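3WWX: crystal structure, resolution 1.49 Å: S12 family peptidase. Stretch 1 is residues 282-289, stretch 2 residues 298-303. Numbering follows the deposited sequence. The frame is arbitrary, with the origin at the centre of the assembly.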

# COMPACT_ATOMS: atom_id res chain seq x y z
N GLY A 282 14.91 0.60 -2.70
CA GLY A 282 14.94 1.34 -1.46
C GLY A 282 13.53 1.58 -0.96
O GLY A 282 12.58 1.63 -1.76
N TYR A 283 13.38 1.70 0.36
CA TYR A 283 12.08 2.04 0.95
C TYR A 283 12.21 3.33 1.72
O TYR A 283 13.06 3.44 2.62
CB TYR A 283 11.58 0.90 1.84
CG TYR A 283 10.09 0.98 2.12
CD1 TYR A 283 9.59 1.85 3.05
CD2 TYR A 283 9.19 0.18 1.41
CE1 TYR A 283 8.22 1.96 3.28
CE2 TYR A 283 7.82 0.27 1.64
CZ TYR A 283 7.34 1.15 2.58
OH TYR A 283 5.99 1.20 2.81
N GLY A 284 11.40 4.32 1.36
CA GLY A 284 11.39 5.61 2.01
C GLY A 284 10.23 5.71 2.98
O GLY A 284 10.02 4.79 3.76
N LEU A 285 9.47 6.81 2.94
CA LEU A 285 8.36 6.96 3.88
C LEU A 285 7.08 6.53 3.18
O LEU A 285 6.44 7.31 2.49
CB LEU A 285 8.27 8.39 4.42
CG LEU A 285 9.57 8.89 5.07
CD1 LEU A 285 9.40 10.33 5.56
CD2 LEU A 285 10.08 7.99 6.19
N GLY A 286 6.72 5.27 3.35
CA GLY A 286 5.53 4.73 2.68
C GLY A 286 5.63 4.77 1.15
O GLY A 286 4.61 4.94 0.46
N LEU A 287 6.85 4.65 0.64
CA LEU A 287 7.12 4.81 -0.79
C LEU A 287 8.38 4.04 -1.12
O LEU A 287 9.32 4.09 -0.34
CB LEU A 287 7.30 6.29 -1.11
CG LEU A 287 7.44 6.65 -2.59
CD1 LEU A 287 6.13 6.46 -3.37
CD2 LEU A 287 7.92 8.08 -2.72
N MET A 288 8.40 3.34 -2.25
CA MET A 288 9.55 2.52 -2.64
C MET A 288 10.15 3.03 -3.92
O MET A 288 9.44 3.58 -4.74
CB MET A 288 9.08 1.10 -2.89
CG MET A 288 8.95 0.29 -1.66
SD MET A 288 8.72 -1.46 -2.04
CE MET A 288 7.21 -1.38 -3.00
N LYS A 289 11.46 2.83 -4.09
CA LYS A 289 12.13 3.08 -5.36
C LYS A 289 12.74 1.79 -5.88
O LYS A 289 13.09 0.89 -5.12
CB LYS A 289 13.21 4.15 -5.22
CG LYS A 289 14.51 3.68 -4.63
CD LYS A 289 15.60 4.74 -4.67
CE LYS A 289 16.86 4.19 -4.04
NZ LYS A 289 17.98 5.18 -4.02
N VAL A 298 11.87 3.98 -10.89
CA VAL A 298 10.45 4.19 -10.59
C VAL A 298 10.22 4.24 -9.10
O VAL A 298 10.94 3.65 -8.31
CB VAL A 298 9.56 3.12 -11.24
CG1 VAL A 298 9.54 3.31 -12.74
CG2 VAL A 298 9.99 1.70 -10.86
N TRP A 299 9.18 4.99 -8.75
CA TRP A 299 8.75 5.25 -7.38
C TRP A 299 7.30 4.85 -7.25
O TRP A 299 6.48 5.16 -8.11
CB TRP A 299 8.91 6.75 -7.04
CG TRP A 299 10.35 7.16 -7.00
CD1 TRP A 299 11.14 7.50 -8.07
CD2 TRP A 299 11.17 7.26 -5.84
NE1 TRP A 299 12.41 7.78 -7.64
CE2 TRP A 299 12.46 7.64 -6.27
CE3 TRP A 299 10.96 7.04 -4.47
CZ2 TRP A 299 13.52 7.84 -5.39
CZ3 TRP A 299 12.00 7.22 -3.60
CH2 TRP A 299 13.28 7.61 -4.06
N GLY A 300 6.95 4.19 -6.16
CA GLY A 300 5.57 3.76 -6.01
C GLY A 300 5.42 2.78 -4.88
O GLY A 300 6.13 2.86 -3.88
N HIS A 301 4.50 1.83 -5.02
CA HIS A 301 4.27 0.86 -3.96
C HIS A 301 3.46 -0.27 -4.55
O HIS A 301 2.65 -0.05 -5.46
CB HIS A 301 3.51 1.52 -2.80
CG HIS A 301 3.82 0.97 -1.44
ND1 HIS A 301 3.29 -0.21 -0.96
CD2 HIS A 301 4.58 1.47 -0.43
CE1 HIS A 301 3.74 -0.42 0.27
NE2 HIS A 301 4.51 0.58 0.61
N GLY A 302 3.66 -1.47 -4.02
CA GLY A 302 2.80 -2.58 -4.39
C GLY A 302 1.69 -2.71 -3.38
O GLY A 302 1.78 -2.17 -2.27
N GLY A 303 0.63 -3.41 -3.75
CA GLY A 303 -0.46 -3.69 -2.85
C GLY A 303 -0.84 -5.15 -2.87
O GLY A 303 -0.91 -5.77 -3.92

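A short antiparallel pairing can satisfy part of its backbone through its own ladder and leave the side chains to settle the rest, and these two stretches, burying 465 Å² between them, illustrate the principle. Met 288 and Gly 300 form the hydrogen-bonded pair: Met 288 N donates to Gly 300 O at 2.8 Å, and Gly 300 N returns a bond to Met 288 O at 2.9 Å. Met 288 O also receives a CA-H...O contact from Trp 299 CA (3.2 Å). In the adjoining non-hydrogen-bonded pair, Lys 289 meets Trp 299, and Lys 289 CA approaches Val 298 O at 3.2 Å. Lys 289 N turns instead to its own stretch, donating to Gly 282 O at 2.9 Å.

Buried Trp 299, the residue most covered by the opposing stretch, is flat enough to take Lys 289 CB squarely over its six-membered ring, 3.4 Å from the centroid, while the lysine's end leads away. Leu 287 CD2 adds an apolar contact to Trp 299 CE3 at 3.7 Å; Trp 299 NE1 bonds just outside the stretches.

His 301 has both ring nitrogens engaged. Buried Tyr 283 points CA-to-CB away, yet its long side chain brings OH back: His 301 NE2 and Tyr 283 OH are hydrogen-bonded at 2.7 Å, the rings meeting rim to rim, and His 301 ND1 donates to Gly 302 O at 2.8 Å. Tyr 283 OH is also bonded elsewhere in the structure. With both nitrogens bonded, the imidazole also has Met 288 CE over one face; Met 288 CE also packs 3.7 Å from Gly 302 N.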